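Long-range contacts in SIRV1 hypothetical protein ORF119 (Sulfolobus islandicus rudivirus 1 variant xx, PDB 2X3G), which probably acts as a dimeric, Rep-type DNA-nicking enzyme of the HUH endonuclease superfamily that initiates replication of the linear viral genome: residues A[15-20]-A[75-80]; A[19-24]-A[86-91]; A[64-69]-A[106-111]. One frame throughout, in Å; residues are numbered along the deposited sequence.

Interaction 1: residues A[15-20]-A[75-80]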
loop_
_atom_site.group_PDB
_atom_site.type_symbol
_atom_site.label_atom_id
_atom_site.label_comp_id
_atom_site.label_asym_id
_atom_site.label_seq_id
_atom_site.Cartn_x
_atom_site.Cartn_y
_atom_site.Cartn_z
ATOM N N TYR A 15 -17.456 -16.034 13.874
ATOM C CA TYR A 15 -17.736 -15.410 12.584
ATOM C C TYR A 15 -16.607 -14.498 12.138
ATOM O O TYR A 15 -16.163 -13.644 12.893
ATOM C CB TYR A 15 -19.029 -14.606 12.650
ATOM C CG TYR A 15 -20.192 -15.411 13.176
ATOM C CD1 TYR A 15 -20.774 -16.382 12.382
ATOM C CD2 TYR A 15 -20.685 -15.228 14.482
ATOM C CE1 TYR A 15 -21.826 -17.166 12.866
ATOM C CE2 TYR A 15 -21.718 -15.992 14.965
ATOM C CZ TYR A 15 -22.300 -16.946 14.152
ATOM O OH TYR A 15 -23.337 -17.725 14.606
ATOM N N THR A 16 -16.146 -14.719 10.908
ATOM C CA THR A 16 -15.198 -13.838 10.230
ATOM C C THR A 16 -15.895 -13.336 8.968
ATOM O O THR A 16 -16.124 -14.110 8.034
ATOM C CB THR A 16 -13.931 -14.566 9.772
ATOM O OG1 THR A 16 -13.231 -15.139 10.892
ATOM C CG2 THR A 16 -13.021 -13.573 9.064
ATOM N N TYR A 17 -16.243 -12.057 8.968
ATOM C CA TYR A 17 -16.926 -11.441 7.831
ATOM C C TYR A 17 -15.920 -10.639 7.028
ATOM O O TYR A 17 -15.194 -9.819 7.594
ATOM C CB TYR A 17 -18.014 -10.508 8.316
ATOM C CG TYR A 17 -19.161 -11.176 9.015
ATOM C CD1 TYR A 17 -20.154 -11.805 8.290
ATOM C CD2 TYR A 17 -19.238 -11.190 10.412
ATOM C CE1 TYR A 17 -21.225 -12.407 8.918
ATOM C CE2 TYR A 17 -20.325 -11.799 11.058
ATOM C CZ TYR A 17 -21.307 -12.411 10.282
ATOM O OH TYR A 17 -22.379 -13.018 10.862
ATOM N N PHE A 18 -15.890 -10.889 5.719
ATOM C CA PHE A 18 -15.074 -10.159 4.761
ATOM C C PHE A 18 -16.018 -9.263 3.983
ATOM O O PHE A 18 -16.847 -9.748 3.224
ATOM C CB PHE A 18 -14.303 -11.140 3.849
ATOM C CG PHE A 18 -13.572 -10.487 2.720
ATOM C CD1 PHE A 18 -12.826 -9.342 2.932
ATOM C CD2 PHE A 18 -13.617 -11.027 1.449
ATOM C CE1 PHE A 18 -12.177 -8.719 1.885
ATOM C CE2 PHE A 18 -12.955 -10.431 0.402
ATOM C CZ PHE A 18 -12.228 -9.269 0.617
ATOM N N ILE A 19 -15.905 -7.956 4.234
ATOM C CA ILE A 19 -16.743 -6.947 3.634
ATOM C C ILE A 19 -15.933 -6.075 2.673
ATOM O O ILE A 19 -14.888 -5.540 3.030
ATOM C CB ILE A 19 -17.321 -6.047 4.735
ATOM C CG1 ILE A 19 -17.870 -6.886 5.901
ATOM C CG2 ILE A 19 -18.346 -5.048 4.137
ATOM C CD1 ILE A 19 -18.276 -6.041 7.113
ATOM N N THR A 20 -16.418 -5.954 1.440
ATOM C CA THR A 20 -15.831 -5.076 0.477
ATOM C C THR A 20 -16.826 -3.973 0.160
ATOM O O THR A 20 -17.989 -4.241 -0.133
ATOM C CB THR A 20 -15.455 -5.827 -0.790
ATOM O OG1 THR A 20 -14.652 -6.938 -0.425
ATOM C CG2 THR A 20 -14.655 -4.930 -1.730
ATOM N N LEU A 75 -23.732 -10.738 12.511
ATOM C CA LEU A 75 -23.939 -9.356 12.120
ATOM C C LEU A 75 -25.308 -9.207 11.498
ATOM O O LEU A 75 -25.754 -10.091 10.752
ATOM C CB LEU A 75 -22.890 -8.906 11.085
ATOM C CG LEU A 75 -21.529 -8.370 11.523
ATOM C CD1 LEU A 75 -20.874 -7.740 10.305
ATOM C CD2 LEU A 75 -21.703 -7.373 12.665
ATOM N N ASP A 76 -25.985 -8.107 11.843
ATOM C CA ASP A 76 -27.148 -7.619 11.093
ATOM C C ASP A 76 -26.636 -6.827 9.893
ATOM O O ASP A 76 -26.205 -5.689 10.023
ATOM C CB ASP A 76 -28.051 -6.762 11.983
ATOM C CG ASP A 76 -29.214 -6.146 11.233
ATOM O OD1 ASP A 76 -29.281 -6.227 9.993
ATOM O OD2 ASP A 76 -30.094 -5.557 11.889
ATOM N N TYR A 77 -26.661 -7.468 8.724
ATOM C CA TYR A 77 -26.111 -6.895 7.508
ATOM C C TYR A 77 -26.675 -5.514 7.127
ATOM O O TYR A 77 -25.955 -4.702 6.562
ATOM C CB TYR A 77 -26.319 -7.863 6.344
ATOM C CG TYR A 77 -25.551 -9.178 6.434
ATOM C CD1 TYR A 77 -24.496 -9.353 7.325
ATOM C CD2 TYR A 77 -25.876 -10.231 5.605
ATOM C CE1 TYR A 77 -23.810 -10.544 7.385
ATOM C CE2 TYR A 77 -25.189 -11.410 5.637
ATOM C CZ TYR A 77 -24.169 -11.581 6.536
ATOM O OH TYR A 77 -23.481 -12.778 6.539
ATOM N N SER A 78 -27.941 -5.250 7.428
ATOM C CA SER A 78 -28.541 -3.936 7.129
ATOM C C SER A 78 -27.837 -2.796 7.874
ATOM O O SER A 78 -27.796 -1.664 7.404
ATOM C CB SER A 78 -30.039 -3.925 7.448
ATOM O OG SER A 78 -30.285 -3.972 8.844
ATOM N N ARG A 79 -27.295 -3.095 9.047
ATOM C CA ARG A 79 -26.553 -2.096 9.826
ATOM C C ARG A 79 -25.155 -1.828 9.272
ATOM O O ARG A 79 -24.629 -0.721 9.424
ATOM C CB ARG A 79 -26.484 -2.517 11.295
ATOM C CG ARG A 79 -27.855 -2.623 11.963
ATOM C CD ARG A 79 -28.623 -1.304 11.945
ATOM N NE ARG A 79 -30.013 -1.501 12.368
ATOM C CZ ARG A 79 -30.618 -0.917 13.411
ATOM N NH1 ARG A 79 -29.987 -0.041 14.198
ATOM N NH2 ARG A 79 -31.889 -1.207 13.663
ATOM N N VAL A 80 -24.554 -2.827 8.630
ATOM C CA VAL A 80 -23.305 -2.619 7.928
ATOM C C VAL A 80 -23.509 -1.509 6.899
ATOM O O VAL A 80 -22.692 -0.601 6.794
ATOM C CB VAL A 80 -22.772 -3.910 7.207
ATOM C CG1 VAL A 80 -21.594 -3.557 6.300
ATOM C CG2 VAL A 80 -22.355 -4.985 8.210
HETATM O O HOH W 1 -23.946 -14.283 9.387
#
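Tyr17 OH is gripped by two groups. Leu75 N donates to it over 3.1 Å with a fairly straight N-H...O angle of 162°, and a water in the plane of the ring, beyond its edge, bonds to the same oxygen. The contact belongs to a ferredoxin-like fold: strand 15-22 is central in the sheet, and residues 75-80 lead into the helix of the split beta-alpha-beta crossover that leads from strand 64-71 to strand 89-94. The water also reaches Tyr77 OH at 3.3 Å, so it bridges the two hydroxyls. Leu75 runs past Tyr17 in the opposite direction; its CD1 sits over one ring face, 4.2 Å from the centroid, a CH-pi contact, while its CG touches Tyr17 CE2 at 3.7 Å. At another part of the rim the Tyr77 ring crosses Tyr17 with planes at 89°, Tyr17 CE1 lying in the plane of Tyr77 and 3.5 Å from its CE1. Asp76, at the N-cap, takes a weak bond from Ser78 N on OD1, which Ser78 OG reaches as well at 2.7 Å. Further along the strand, Ile19 and Val80 meet tip to tip. Val80 CG1, anti to its backbone N (chi1 170°), comes within 4.2 Å of Ile19 CG2.

Interaction 2: residues A[19-24]-A[86-91]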
loop_
_atom_site.group_PDB
_atom_site.type_symbol
_atom_site.label_atom_id
_atom_site.label_comp_id
_atom_site.label_asym_id
_atom_site.label_seq_id
_atom_site.Cartn_x
_atom_site.Cartn_y
_atom_site.Cartn_z
ATOM N N ILE A 19 -15.905 -7.956 4.234
ATOM C CA ILE A 19 -16.743 -6.947 3.634
ATOM C C ILE A 19 -15.933 -6.075 2.673
ATOM O O ILE A 19 -14.888 -5.540 3.030
ATOM C CB ILE A 19 -17.321 -6.047 4.735
ATOM C CG1 ILE A 19 -17.870 -6.886 5.901
ATOM C CG2 ILE A 19 -18.346 -5.048 4.137
ATOM C CD1 ILE A 19 -18.276 -6.041 7.113
ATOM N N THR A 20 -16.418 -5.954 1.440
ATOM C CA THR A 20 -15.831 -5.076 0.477
ATOM C C THR A 20 -16.826 -3.973 0.160
ATOM O O THR A 20 -17.989 -4.241 -0.133
ATOM C CB THR A 20 -15.455 -5.827 -0.790
ATOM O OG1 THR A 20 -14.652 -6.938 -0.425
ATOM C CG2 THR A 20 -14.655 -4.930 -1.730
ATOM N N ILE A 21 -16.350 -2.735 0.206
ATOM C CA ILE A 21 -17.197 -1.564 -0.018
ATOM C C ILE A 21 -16.547 -0.740 -1.117
ATOM O O ILE A 21 -15.352 -0.459 -1.051
ATOM C CB ILE A 21 -17.348 -0.725 1.287
ATOM C CG1 ILE A 21 -17.804 -1.617 2.440
ATOM C CG2 ILE A 21 -18.299 0.486 1.086
ATOM C CD1 ILE A 21 -16.671 -2.053 3.340
ATOM N N THR A 22 -17.325 -0.414 -2.151
ATOM C CA THR A 22 -16.885 0.488 -3.191
ATOM C C THR A 22 -17.864 1.643 -3.340
ATOM O O THR A 22 -19.078 1.469 -3.212
ATOM C CB THR A 22 -16.747 -0.266 -4.527
ATOM O OG1 THR A 22 -15.864 -1.391 -4.334
ATOM C CG2 THR A 22 -16.190 0.645 -5.600
ATOM N N THR A 23 -17.333 2.836 -3.598
ATOM C CA THR A 23 -18.165 3.958 -4.002
ATOM C C THR A 23 -17.647 4.522 -5.300
ATOM O O THR A 23 -16.510 4.258 -5.682
ATOM C CB THR A 23 -18.164 5.083 -2.973
ATOM O OG1 THR A 23 -16.853 5.652 -2.882
ATOM C CG2 THR A 23 -18.576 4.561 -1.623
ATOM N N ASN A 24 -18.479 5.308 -5.969
ATOM C CA ASN A 24 -18.049 6.028 -7.168
ATOM C C ASN A 24 -17.789 7.507 -6.877
ATOM O O ASN A 24 -17.867 8.336 -7.767
ATOM C CB ASN A 24 -19.054 5.850 -8.326
ATOM C CG ASN A 24 -20.446 6.365 -7.997
ATOM O OD1 ASN A 24 -20.714 6.800 -6.885
ATOM N ND2 ASN A 24 -21.342 6.303 -8.972
ATOM N N SER A 86 -23.347 6.335 1.850
ATOM C CA SER A 86 -24.577 6.200 1.105
ATOM C C SER A 86 -24.302 5.719 -0.330
ATOM O O SER A 86 -23.352 6.162 -0.973
ATOM C CB SER A 86 -25.318 7.532 1.108
ATOM O OG SER A 86 -26.583 7.406 0.496
ATOM N N HIS A 87 -25.117 4.776 -0.794
ATOM C CA HIS A 87 -25.034 4.250 -2.145
ATOM C C HIS A 87 -23.725 3.505 -2.424
ATOM O O HIS A 87 -23.296 3.418 -3.573
ATOM C CB HIS A 87 -25.257 5.368 -3.176
ATOM C CG HIS A 87 -26.545 6.113 -2.992
ATOM N ND1 HIS A 87 -26.662 7.209 -2.164
ATOM C CD2 HIS A 87 -27.772 5.920 -3.534
ATOM C CE1 HIS A 87 -27.905 7.660 -2.202
ATOM N NE2 HIS A 87 -28.599 6.894 -3.027
ATOM N N SER A 88 -23.095 2.978 -1.375
ATOM C CA SER A 88 -21.941 2.106 -1.526
ATOM C C SER A 88 -22.397 0.823 -2.173
ATOM O O SER A 88 -23.538 0.413 -1.972
ATOM C CB SER A 88 -21.343 1.770 -0.166
ATOM O OG SER A 88 -20.692 2.891 0.399
ATOM N N ASP A 89 -21.528 0.224 -2.984
ATOM C CA ASP A 89 -21.654 -1.178 -3.370
ATOM C C ASP A 89 -20.949 -2.045 -2.342
ATOM O O ASP A 89 -19.715 -1.964 -2.186
ATOM C CB ASP A 89 -21.052 -1.398 -4.746
ATOM C CG ASP A 89 -21.872 -0.775 -5.847
ATOM O OD1 ASP A 89 -23.115 -0.618 -5.690
ATOM O OD2 ASP A 89 -21.270 -0.467 -6.886
ATOM N N ILE A 90 -21.715 -2.891 -1.655
ATOM C CA ILE A 90 -21.215 -3.648 -0.526
ATOM C C ILE A 90 -21.417 -5.136 -0.774
ATOM O O ILE A 90 -22.490 -5.553 -1.197
ATOM C CB ILE A 90 -21.953 -3.252 0.790
ATOM C CG1 ILE A 90 -21.689 -1.773 1.114
ATOM C CG2 ILE A 90 -21.548 -4.166 1.922
ATOM C CD1 ILE A 90 -22.528 -1.170 2.255
ATOM N N ARG A 91 -20.383 -5.918 -0.502
ATOM C CA ARG A 91 -20.475 -7.363 -0.526
ATOM C C ARG A 91 -20.007 -7.871 0.823
ATOM O O ARG A 91 -19.062 -7.341 1.395
ATOM C CB ARG A 91 -19.619 -7.907 -1.668
ATOM C CG ARG A 91 -19.603 -9.389 -1.786
ATOM C CD ARG A 91 -18.630 -9.772 -2.899
ATOM N NE ARG A 91 -18.478 -11.208 -2.976
ATOM C CZ ARG A 91 -17.864 -11.828 -3.972
ATOM N NH1 ARG A 91 -17.361 -11.135 -4.986
ATOM N NH2 ARG A 91 -17.778 -13.140 -3.953
HETATM O O HOH W 2 -16.638 -9.306 0.461
HETATM O O HOH W 3 -18.007 -3.920 -3.493
HETATM O O HOH W 4 -21.383 4.740 -4.672
#
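Strands 19-22 and 89-91 run antiparallel, with their axes 4.7 Å apart and N-to-C directions at 170°. Thr20 with Arg91 and Thr22 with Asp89 are hydrogen-bonded pairs, each making two N-H...O bonds; Ile21 with Ile90, between them, is a non-hydrogen-bonded pair. The bonds range from 2.8 Å (Thr22 N to Asp89 O) to 3.0 Å (Thr20 N to Arg91 O). CA-H...O contacts supplement them, among them Ile19 CA to Arg91 O at 3.2 Å. Past the paired part, a water takes the N-H of Asn24 and donates to His87 O, carrying the link on where the chains no longer bond directly.

In the ferredoxin-like sheet, this is where the first strand of the fold meets the fourth, which lies outermost within the chain. Ile19, Ile21 and Ile90 share the face toward helix 77-82. Ile90 lies side by side with both neighbours, its CG1 4.1 Å from Ile21 CG2 and its CG2, anti to the backbone N, 4.0 Å from Ile19 CG2. Ser88 CB and OG also press on Ile21 CG2, and Ser88 OG, bonded to Pro85 O, sits 3.4 Å from Thr23 CG2. Thr23 OG1 in turn bonds to Tyr25 O and Leu63 N. The opposite face carries Thr20, Thr22, Asp89 and Arg91. There a water donates to Asp89 O at 2.9 Å and bonds weakly to Thr22 OG1, and the Arg91 side chain leads away to a salt bridge with Glu93.

Interaction 3: residues A[64-69]-A[106-111]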
loop_
_atom_site.group_PDB
_atom_site.type_symbol
_atom_site.label_atom_id
_atom_site.label_comp_id
_atom_site.label_asym_id
_atom_site.label_seq_id
_atom_site.Cartn_x
_atom_site.Cartn_y
_atom_site.Cartn_z
ATOM N N HIS A 64 -12.470 2.431 -2.166
ATOM C CA HIS A 64 -12.448 0.987 -2.117
ATOM C C HIS A 64 -11.942 0.587 -0.733
ATOM O O HIS A 64 -10.794 0.894 -0.379
ATOM C CB HIS A 64 -11.534 0.459 -3.219
ATOM C CG HIS A 64 -11.892 -0.906 -3.701
ATOM N ND1 HIS A 64 -12.809 -1.116 -4.711
ATOM C CD2 HIS A 64 -11.446 -2.132 -3.333
ATOM C CE1 HIS A 64 -12.928 -2.416 -4.926
ATOM N NE2 HIS A 64 -12.109 -3.054 -4.107
ATOM N N TYR A 65 -12.815 -0.039 0.058
ATOM C CA TYR A 65 -12.476 -0.493 1.409
ATOM C C TYR A 65 -12.615 -2.006 1.498
ATOM O O TYR A 65 -13.523 -2.573 0.921
ATOM C CB TYR A 65 -13.427 0.084 2.465
ATOM C CG TYR A 65 -13.647 1.583 2.500
ATOM C CD1 TYR A 65 -14.888 2.094 2.880
ATOM C CD2 TYR A 65 -12.634 2.484 2.200
ATOM C CE1 TYR A 65 -15.127 3.448 2.949
ATOM C CE2 TYR A 65 -12.852 3.840 2.269
ATOM C CZ TYR A 65 -14.108 4.320 2.645
ATOM O OH TYR A 65 -14.352 5.659 2.724
ATOM N N HIS A 66 -11.730 -2.648 2.241
ATOM C CA HIS A 66 -11.893 -4.061 2.596
ATOM C C HIS A 66 -11.823 -4.146 4.103
ATOM O O HIS A 66 -10.972 -3.517 4.715
ATOM C CB HIS A 66 -10.808 -4.954 1.984
ATOM C CG HIS A 66 -10.767 -4.941 0.495
ATOM N ND1 HIS A 66 -11.762 -5.489 -0.287
ATOM C CD2 HIS A 66 -9.843 -4.449 -0.359
ATOM C CE1 HIS A 66 -11.450 -5.331 -1.559
ATOM N NE2 HIS A 66 -10.295 -4.696 -1.630
ATOM N N ILE A 67 -12.717 -4.932 4.692
ATOM C CA ILE A 67 -12.825 -5.023 6.122
ATOM C C ILE A 67 -13.008 -6.477 6.530
ATOM O O ILE A 67 -13.856 -7.158 5.973
ATOM C CB ILE A 67 -14.019 -4.187 6.628
ATOM C CG1 ILE A 67 -13.885 -2.720 6.212
ATOM C CG2 ILE A 67 -14.131 -4.237 8.141
ATOM C CD1 ILE A 67 -14.952 -1.827 6.835
ATOM N N LEU A 68 -12.197 -6.946 7.485
ATOM C CA LEU A 68 -12.497 -8.185 8.207
ATOM C C LEU A 68 -13.039 -7.867 9.581
ATOM O O LEU A 68 -12.461 -7.077 10.328
ATOM C CB LEU A 68 -11.268 -9.059 8.399
ATOM C CG LEU A 68 -10.765 -9.819 7.209
ATOM C CD1 LEU A 68 -9.485 -10.541 7.640
ATOM C CD2 LEU A 68 -11.805 -10.796 6.704
ATOM N N VAL A 69 -14.166 -8.478 9.895
ATOM C CA VAL A 69 -14.792 -8.345 11.211
ATOM C C VAL A 69 -14.764 -9.747 11.834
ATOM O O VAL A 69 -15.288 -10.696 11.267
ATOM C CB VAL A 69 -16.229 -7.806 11.100
ATOM C CG1 VAL A 69 -16.951 -7.864 12.463
ATOM C CG2 VAL A 69 -16.240 -6.361 10.546
ATOM N N TYR A 106 -6.696 -12.336 3.079
ATOM C CA TYR A 106 -5.652 -11.403 3.527
ATOM C C TYR A 106 -4.773 -10.904 2.380
ATOM O O TYR A 106 -4.484 -9.705 2.261
ATOM C CB TYR A 106 -4.781 -12.081 4.571
ATOM C CG TYR A 106 -3.708 -11.172 5.118
ATOM C CD1 TYR A 106 -3.985 -10.295 6.169
ATOM C CD2 TYR A 106 -2.425 -11.176 4.587
ATOM C CE1 TYR A 106 -3.014 -9.461 6.672
ATOM C CE2 TYR A 106 -1.441 -10.330 5.097
ATOM C CZ TYR A 106 -1.764 -9.479 6.149
ATOM O OH TYR A 106 -0.829 -8.633 6.671
ATOM N N LYS A 107 -4.321 -11.840 1.551
ATOM C CA LYS A 107 -3.474 -11.524 0.412
ATOM C C LYS A 107 -4.197 -10.558 -0.523
ATOM O O LYS A 107 -3.613 -9.583 -1.010
ATOM C CB LYS A 107 -3.075 -12.824 -0.303
ATOM C CG LYS A 107 -2.224 -12.671 -1.534
ATOM C CD LYS A 107 -1.309 -13.916 -1.785
ATOM C CE LYS A 107 -1.243 -14.304 -3.255
ATOM N NZ LYS A 107 -0.208 -15.398 -3.566
ATOM N N TYR A 108 -5.485 -10.794 -0.731
ATOM C CA TYR A 108 -6.281 -9.951 -1.606
ATOM C C TYR A 108 -6.434 -8.543 -1.044
ATOM O O TYR A 108 -6.358 -7.558 -1.774
ATOM C CB TYR A 108 -7.663 -10.564 -1.794
ATOM C CG TYR A 108 -8.523 -9.826 -2.783
ATOM C CD1 TYR A 108 -8.253 -9.910 -4.136
ATOM C CD2 TYR A 108 -9.611 -9.056 -2.369
ATOM C CE1 TYR A 108 -9.022 -9.253 -5.059
ATOM C CE2 TYR A 108 -10.395 -8.386 -3.301
ATOM C CZ TYR A 108 -10.092 -8.500 -4.642
ATOM O OH TYR A 108 -10.833 -7.869 -5.607
HETATM N N MSE A 109 -6.658 -8.464 0.263
HETATM C CA MSE A 109 -6.781 -7.187 0.951
HETATM C C MSE A 109 -5.511 -6.367 0.930
HETATM O O MSE A 109 -5.595 -5.148 0.859
HETATM C CB MSE A 109 -7.211 -7.388 2.401
HETATM C CG MSE A 109 -8.608 -7.874 2.501
HETATM SE SE MSE A 109 -9.083 -8.312 4.324
HETATM C CE MSE A 109 -9.033 -6.539 5.200
ATOM N N LEU A 110 -4.348 -7.017 0.966
ATOM C CA LEU A 110 -3.072 -6.287 1.007
ATOM C C LEU A 110 -2.400 -6.118 -0.358
ATOM O O LEU A 110 -1.268 -5.633 -0.437
ATOM C CB LEU A 110 -2.096 -6.964 1.969
ATOM C CG LEU A 110 -2.230 -6.510 3.426
ATOM C CD1 LEU A 110 -1.404 -7.400 4.269
ATOM C CD2 LEU A 110 -1.777 -5.080 3.616
ATOM N N LYS A 111 -3.096 -6.474 -1.435
ATOM C CA LYS A 111 -2.449 -6.528 -2.747
ATOM C C LYS A 111 -1.947 -5.161 -3.235
ATOM O O LYS A 111 -0.969 -5.095 -3.975
ATOM C CB LYS A 111 -3.377 -7.178 -3.788
ATOM C CG LYS A 111 -4.503 -6.298 -4.275
ATOM C CD LYS A 111 -5.584 -7.134 -4.984
ATOM C CE LYS A 111 -6.892 -6.388 -5.097
ATOM N NZ LYS A 111 -7.531 -6.016 -3.772
HETATM O O HOH W 5 -9.977 -4.997 -4.807
#
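The aromatic part pairs His66 with Tyr108 in an offset edge-to-face contact: the tyrosine edge faces the imidazole, planes at 65°, with Tyr108 CE2 3.7 Å from His66 CE1. The polar part centres on a water in the imidazole plane, bonded to His66 NE2 (3.2 Å), Tyr108 OH (3.1 Å) and Lys111 NZ (2.8 Å). Lys111 bends at its last torsion (chi4 -62°), which turns NZ in over the centre of the Tyr108 ring, 3.6 Å above the plane; NZ also donates to Tyr108 O and forms a salt bridge with Glu55. The sequence His64-Tyr65-His66 on a sheet strand, faced by a helix tyrosine, is consistent with the His-hydrophobe-His motif and tyrosine of HUH endonucleases. Apolar packing falls to selenomethionine Met109: SE lies 3.7 Å from Leu68 CG, and the bend at chi3 (66°) carries CE to 3.6 Å from His66 O. On the sheet face of His64, His66 and Leu68, the end of helix 99-109 packs beside helix 2-10, where Val6 meets Leu68; Tyr65 and Ile67 point to the other face, against helix 30-44, while Leu110 packs on Ile116 of the second subunit.

Overall arrangement
All three contacts involve the central strands of one antiparallel sheet. Interactions 1 and 2 share Ile19 and Thr20 on strand 15-22; the first joins it to the crossover helix, the second to the strand that follows that helix. Interaction 3 lies on neighbouring strand 64-71, tied to strand 15-22 by backbone bonds such as Ile19 to Ile67, and its helix covers the other face of the sheet from interaction 1. Interactions 1 and 3 are buried helix-on-sheet contacts, each with a water joining side chains, whereas interaction 2 is only partly buried and depends on backbone bonds. Thr20 OG1, bonded to His66 ND1, connects interaction 2 with the probable active-site face.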